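Local structure of TarM (Staphylococcus aureus subsp. aureus 21178, 4X7R) at residues Tyr402-Met413 with Ala421-Ile432. The protein is a GT-B-fold member of the group 1 glycosyltransferase family, seen here with uridine-5'-diphosphate and a bound glycan. The protein carries 1 engineered substitution. Sequence-based numbering, arbitrary orientation.
Sequences YEGQGLSMIEAM and AFDIKYGPSDFI. With UDP (uridine-5'-diphosphate), chain E; 3YW ((2S)-2,3-dihydroxypropyl 2-acetamido-2-deoxy-alpha-D-glucopyranoside), chain F.
Glu403 O takes the N-H of Tyr426 at 2.7 Å from Tyr426 N, with the donor 38° out of the carbonyl plane. One step back the exchange reverses, though only weakly: Glu403 N lies 3.4 Å from Lys425 O, which Asn251 also binds. The peptide between Lys425 and Tyr426 is cis.

On its other side the loop from Glu403 to Gly406 holds 3YW. Its O3 is gripped three ways: it donates to Glu403 OE1 at 2.7 Å and accepts from the backbone N of Gly404 and Gln405. Glu403 bends at chi2, which turns its carboxylate away from 421-432 and toward the sugar; OE2 meets Lys331 and Ser400. Helix 407-413 follows, with Gly406 as N-cap, and its first two N-H groups, of Leu407 and Ser408, bind the alpha-phosphate of UDP, while Glu411 OE1 accepts from the ribose O2'.

Against the side chains of helix 407-413, Phe431 is sandwiched. Ile410 lays CG1 over one face, 3.7 Å from the ring centroid and 16° off the normal, in a CH-pi contact, while the carbonyl oxygens of Gly427 and Pro428 sit over the opposite face toward the rim. Gln405 O lies at the ring edge, in its plane, and also receives the CA-H of Gly427, whose backbone angles suit a glycine. Met413 SD comes in obliquely, 3.6 Å from Phe431 CD1, a Met-aromatic contact. A bend at chi3 (-85°) carries Met409 CE to 3.7 Å from Pro428 CG; SD itself rests against Ala421 CB.

This ties the helix of a beta-alpha-beta unit to the end of its second strand and the turn that follows: apolar contacts seat the helix, backbone bonds fix the loop, and the loop and helix N-terminus thus probably present their N-H groups to sugar and phosphate in a set arrangement.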
loop_
_atom_site.group_PDB
_atom_site.type_symbol
_atom_site.label_atom_id
_atom_site.label_comp_id
_atom_site.label_asym_id
_atom_site.label_seq_id
_atom_site.Cartn_x
_atom_site.Cartn_y
_atom_site.Cartn_z
ATOM N N TYR A 402 -10.397 -0.087 13.811
ATOM C CA TYR A 402 -10.887 0.790 12.749
ATOM C C TYR A 402 -10.745 0.115 11.378
ATOM O O TYR A 402 -9.678 -0.416 11.060
ATOM C CB TYR A 402 -10.140 2.152 12.731
ATOM C CG TYR A 402 -9.928 2.793 14.091
ATOM C CD1 TYR A 402 -10.887 3.641 14.643
ATOM C CD2 TYR A 402 -8.769 2.553 14.826
ATOM C CE1 TYR A 402 -10.700 4.230 15.897
ATOM C CE2 TYR A 402 -8.584 3.115 16.090
ATOM C CZ TYR A 402 -9.547 3.960 16.616
ATOM O OH TYR A 402 -9.364 4.510 17.858
ATOM N N GLU A 403 -11.805 0.165 10.561
ATOM C CA GLU A 403 -11.782 -0.355 9.200
ATOM C C GLU A 403 -12.682 0.507 8.319
ATOM O O GLU A 403 -13.596 1.189 8.811
ATOM C CB GLU A 403 -12.271 -1.834 9.124
ATOM C CG GLU A 403 -11.432 -2.896 9.819
ATOM C CD GLU A 403 -10.034 -3.104 9.263
ATOM O OE1 GLU A 403 -9.784 -2.735 8.093
ATOM O OE2 GLU A 403 -9.182 -3.637 10.010
ATOM N N GLY A 404 -12.444 0.407 7.028
ATOM C CA GLY A 404 -13.300 0.953 5.993
ATOM C C GLY A 404 -14.290 -0.134 5.635
ATOM O O GLY A 404 -15.479 0.129 5.426
ATOM N N GLN A 405 -13.805 -1.384 5.608
ATOM C CA GLN A 405 -14.637 -2.572 5.313
ATOM C C GLN A 405 -14.033 -3.857 5.893
ATOM O O GLN A 405 -14.688 -4.523 6.677
ATOM C CB GLN A 405 -14.899 -2.718 3.798
ATOM C CG GLN A 405 -15.923 -3.795 3.479
ATOM C CD GLN A 405 -16.356 -3.792 2.033
ATOM O OE1 GLN A 405 -15.573 -3.537 1.117
ATOM N NE2 GLN A 405 -17.625 -4.099 1.803
ATOM N N GLY A 406 -12.828 -4.233 5.434
ATOM C CA GLY A 406 -12.145 -5.423 5.948
ATOM C C GLY A 406 -12.135 -6.603 5.009
ATOM O O GLY A 406 -12.857 -7.578 5.209
ATOM N N LEU A 407 -11.274 -6.542 4.006
ATOM C CA LEU A 407 -11.165 -7.601 3.017
ATOM C C LEU A 407 -10.702 -8.932 3.583
ATOM O O LEU A 407 -11.165 -9.947 3.094
ATOM C CB LEU A 407 -10.315 -7.179 1.808
ATOM C CG LEU A 407 -10.871 -6.025 0.932
ATOM C CD1 LEU A 407 -9.797 -5.542 -0.052
ATOM C CD2 LEU A 407 -12.122 -6.469 0.161
ATOM N N SER A 408 -9.802 -8.947 4.588
ATOM C CA SER A 408 -9.298 -10.207 5.175
ATOM C C SER A 408 -10.421 -10.997 5.827
ATOM O O SER A 408 -10.514 -12.210 5.624
ATOM C CB SER A 408 -8.184 -9.941 6.183
ATOM O OG SER A 408 -6.909 -9.968 5.565
ATOM N N MET A 409 -11.314 -10.297 6.565
ATOM C CA MET A 409 -12.499 -10.908 7.185
ATOM C C MET A 409 -13.413 -11.476 6.080
ATOM O O MET A 409 -13.822 -12.632 6.154
ATOM C CB MET A 409 -13.261 -9.877 8.029
ATOM C CG MET A 409 -12.530 -9.483 9.308
ATOM S SD MET A 409 -13.518 -8.352 10.316
ATOM C CE MET A 409 -13.092 -6.769 9.548
ATOM N N ILE A 410 -13.654 -10.672 5.021
ATOM C CA ILE A 410 -14.478 -11.063 3.879
ATOM C C ILE A 410 -13.847 -12.257 3.156
ATOM O O ILE A 410 -14.554 -13.202 2.836
ATOM C CB ILE A 410 -14.732 -9.859 2.935
ATOM C CG1 ILE A 410 -15.653 -8.798 3.633
ATOM C CG2 ILE A 410 -15.337 -10.344 1.576
ATOM C CD1 ILE A 410 -15.887 -7.433 2.782
ATOM N N GLU A 411 -12.508 -12.228 2.951
ATOM C CA GLU A 411 -11.747 -13.305 2.288
ATOM C C GLU A 411 -11.876 -14.617 3.063
ATOM O O GLU A 411 -12.138 -15.644 2.453
ATOM C CB GLU A 411 -10.273 -12.924 2.118
ATOM C CG GLU A 411 -10.031 -11.886 1.032
ATOM C CD GLU A 411 -8.657 -11.248 1.051
ATOM O OE1 GLU A 411 -7.731 -11.840 1.653
ATOM O OE2 GLU A 411 -8.511 -10.138 0.488
ATOM N N ALA A 412 -11.767 -14.563 4.403
ATOM C CA ALA A 412 -11.907 -15.725 5.285
ATOM C C ALA A 412 -13.293 -16.338 5.149
ATOM O O ALA A 412 -13.420 -17.557 5.062
ATOM C CB ALA A 412 -11.658 -15.318 6.729
ATOM N N MET A 413 -14.325 -15.492 5.083
ATOM C CA MET A 413 -15.715 -15.924 4.930
ATOM C C MET A 413 -15.933 -16.604 3.581
ATOM O O MET A 413 -16.635 -17.623 3.519
ATOM C CB MET A 413 -16.670 -14.756 5.154
ATOM C CG MET A 413 -16.742 -14.360 6.620
ATOM S SD MET A 413 -17.732 -12.899 6.949
ATOM C CE MET A 413 -19.358 -13.530 6.643
ATOM N N ALA A 421 -14.922 -11.196 15.426
ATOM C CA ALA A 421 -14.472 -9.830 15.283
ATOM C C ALA A 421 -15.077 -8.860 16.275
ATOM O O ALA A 421 -16.240 -9.006 16.650
ATOM C CB ALA A 421 -14.780 -9.349 13.874
ATOM N N PHE A 422 -14.303 -7.815 16.647
ATOM C CA PHE A 422 -14.836 -6.742 17.473
ATOM C C PHE A 422 -15.827 -5.959 16.593
ATOM O O PHE A 422 -15.501 -5.680 15.435
ATOM C CB PHE A 422 -13.715 -5.821 18.004
ATOM C CG PHE A 422 -12.883 -6.359 19.152
ATOM C CD1 PHE A 422 -13.443 -7.197 20.110
ATOM C CD2 PHE A 422 -11.551 -5.990 19.299
ATOM C CE1 PHE A 422 -12.680 -7.672 21.188
ATOM C CE2 PHE A 422 -10.786 -6.466 20.378
ATOM C CZ PHE A 422 -11.358 -7.299 21.319
ATOM N N ASP A 423 -17.053 -5.691 17.103
ATOM C CA ASP A 423 -18.081 -4.940 16.376
ATOM C C ASP A 423 -17.664 -3.460 16.356
ATOM O O ASP A 423 -17.943 -2.725 17.304
ATOM C CB ASP A 423 -19.488 -5.122 17.017
ATOM C CG ASP A 423 -20.632 -4.627 16.129
ATOM O OD1 ASP A 423 -20.356 -3.912 15.134
ATOM O OD2 ASP A 423 -21.796 -4.947 16.426
ATOM N N ILE A 424 -16.953 -3.043 15.296
ATOM C CA ILE A 424 -16.400 -1.687 15.157
ATOM C C ILE A 424 -16.860 -1.014 13.833
ATOM O O ILE A 424 -17.331 -1.689 12.917
ATOM C CB ILE A 424 -14.823 -1.742 15.274
ATOM C CG1 ILE A 424 -14.162 -2.699 14.241
ATOM C CG2 ILE A 424 -14.359 -2.110 16.684
ATOM C CD1 ILE A 424 -13.836 -2.140 12.926
ATOM N N LYS A 425 -16.663 0.300 13.722
ATOM C CA LYS A 425 -16.946 1.058 12.503
ATOM C C LYS A 425 -15.656 1.012 11.633
ATOM O O LYS A 425 -14.594 1.415 12.092
ATOM C CB LYS A 425 -17.334 2.520 12.830
ATOM C CG LYS A 425 -18.782 2.697 13.359
ATOM C CD LYS A 425 -19.113 4.206 13.510
ATOM C CE LYS A 425 -20.543 4.507 13.916
ATOM N NZ LYS A 425 -21.553 4.258 12.857
ATOM N N TYR A 426 -15.725 0.549 10.369
ATOM C CA TYR A 426 -16.898 0.061 9.651
ATOM C C TYR A 426 -16.601 -1.277 9.023
ATOM O O TYR A 426 -15.447 -1.556 8.686
ATOM C CB TYR A 426 -17.213 1.042 8.518
ATOM C CG TYR A 426 -17.532 2.429 9.005
ATOM C CD1 TYR A 426 -18.797 2.740 9.503
ATOM C CD2 TYR A 426 -16.565 3.435 8.989
ATOM C CE1 TYR A 426 -19.090 4.013 9.974
ATOM C CE2 TYR A 426 -16.852 4.723 9.451
ATOM C CZ TYR A 426 -18.117 5.003 9.952
ATOM O OH TYR A 426 -18.434 6.259 10.402
ATOM N N GLY A 427 -17.647 -2.065 8.809
ATOM C CA GLY A 427 -17.516 -3.319 8.096
ATOM C C GLY A 427 -18.077 -4.556 8.749
ATOM O O GLY A 427 -18.986 -5.152 8.169
ATOM N N PRO A 428 -17.516 -5.041 9.895
ATOM C CA PRO A 428 -17.958 -6.341 10.436
ATOM C C PRO A 428 -19.451 -6.617 10.514
ATOM O O PRO A 428 -19.869 -7.656 10.024
ATOM C CB PRO A 428 -17.244 -6.433 11.790
ATOM C CG PRO A 428 -16.019 -5.647 11.598
ATOM C CD PRO A 428 -16.385 -4.504 10.685
ATOM N N SER A 429 -20.257 -5.679 11.044
ATOM C CA SER A 429 -21.721 -5.888 11.193
ATOM C C SER A 429 -22.479 -5.873 9.867
ATOM O O SER A 429 -23.636 -6.257 9.831
ATOM C CB SER A 429 -22.323 -4.905 12.197
ATOM O OG SER A 429 -22.073 -3.579 11.766
ATOM N N ASP A 430 -21.835 -5.447 8.777
ATOM C CA ASP A 430 -22.467 -5.496 7.460
ATOM C C ASP A 430 -22.548 -6.932 6.991
ATOM O O ASP A 430 -23.549 -7.320 6.377
ATOM C CB ASP A 430 -21.648 -4.725 6.430
ATOM C CG ASP A 430 -21.885 -3.243 6.404
ATOM O OD1 ASP A 430 -22.509 -2.723 7.350
ATOM O OD2 ASP A 430 -21.510 -2.611 5.413
ATOM N N PHE A 431 -21.493 -7.722 7.255
ATOM C CA PHE A 431 -21.445 -9.090 6.731
ATOM C C PHE A 431 -21.480 -10.215 7.748
ATOM O O PHE A 431 -21.859 -11.327 7.397
ATOM C CB PHE A 431 -20.295 -9.231 5.717
ATOM C CG PHE A 431 -18.982 -8.651 6.176
ATOM C CD1 PHE A 431 -18.176 -9.340 7.077
ATOM C CD2 PHE A 431 -18.541 -7.423 5.697
ATOM C CE1 PHE A 431 -16.969 -8.799 7.513
ATOM C CE2 PHE A 431 -17.344 -6.875 6.145
ATOM C CZ PHE A 431 -16.558 -7.569 7.049
ATOM N N ILE A 432 -21.099 -9.945 9.007
ATOM C CA ILE A 432 -21.165 -10.991 10.026
ATOM C C ILE A 432 -22.579 -10.993 10.605
ATOM O O ILE A 432 -23.068 -9.935 10.996
ATOM C CB ILE A 432 -20.062 -10.873 11.128
ATOM C CG1 ILE A 432 -18.630 -10.926 10.513
ATOM C CG2 ILE A 432 -20.260 -11.939 12.241
ATOM C CD1 ILE A 432 -17.500 -10.575 11.502
HETATM N N1 UDP E . -2.526 -9.493 2.783
HETATM C C2 UDP E . -1.829 -10.497 2.136
HETATM N N3 UDP E . -0.831 -11.085 2.876
HETATM C C4 UDP E . -0.449 -10.766 4.161
HETATM C C5 UDP E . -1.183 -9.679 4.756
HETATM C C6 UDP E . -2.178 -9.089 4.066
HETATM O O2 UDP E . -2.073 -10.845 0.988
HETATM O O4 UDP E . 0.451 -11.427 4.712
HETATM C "C1'" UDP E . -3.732 -8.969 2.093
HETATM C "C2'" UDP E . -5.026 -9.687 2.468
HETATM O "O2'" UDP E . -5.211 -10.848 1.675
HETATM C "C3'" UDP E . -6.069 -8.613 2.155
HETATM C "C4'" UDP E . -5.334 -7.316 2.480
HETATM O "O4'" UDP E . -3.919 -7.618 2.452
HETATM O "O3'" UDP E . -6.608 -8.620 0.832
HETATM C "C5'" UDP E . -5.706 -6.693 3.801
HETATM O "O5'" UDP E . -7.015 -6.106 3.626
HETATM P PA UDP E . -7.894 -5.425 4.783
HETATM O O1A UDP E . -9.004 -4.672 4.158
HETATM O O2A UDP E . -8.427 -6.532 5.707
HETATM O O3A UDP E . -6.969 -4.463 5.597
HETATM P PB UDP E . -5.979 -3.276 5.168
HETATM O O1B UDP E . -6.561 -2.525 3.999
HETATM O O2B UDP E . -4.608 -3.839 4.781
HETATM O O3B UDP E . -5.842 -2.312 6.331
HETATM O O3A 3YW F . -4.556 4.006 4.609
HETATM C C4A 3YW F . -6.041 0.904 3.121
HETATM C C5A 3YW F . -5.401 1.806 4.149
HETATM O O5 3YW F . -8.785 -0.287 2.406
HETATM C C6A 3YW F . -5.237 3.219 3.645
HETATM C C5 3YW F . -9.335 -1.609 2.326
HETATM C C6 3YW F . -9.787 -1.799 0.898
HETATM C C4 3YW F . -10.443 -1.739 3.369
HETATM O O6 3YW F . -10.754 -0.832 0.512
HETATM C C3 3YW F . -9.808 -1.649 4.753
HETATM O O4 3YW F . -11.092 -2.999 3.240
HETATM O O3 3YW F . -10.788 -1.735 5.788
HETATM O O7 3YW F . -9.137 1.030 7.302
HETATM C C7 3YW F . -8.268 0.171 7.189
HETATM C C8 3YW F . -7.356 -0.190 8.323
HETATM N N2 3YW F . -8.083 -0.503 6.054
HETATM C C2 3YW F . -8.964 -0.383 4.903
HETATM C C1 3YW F . -8.177 0.045 3.651
HETATM O O1 3YW F . -6.795 -0.170 3.687
HETATM O O2 3YW F . -4.127 1.268 4.505
HETATM O O HOH W 1 -20.259 -3.900 3.563
#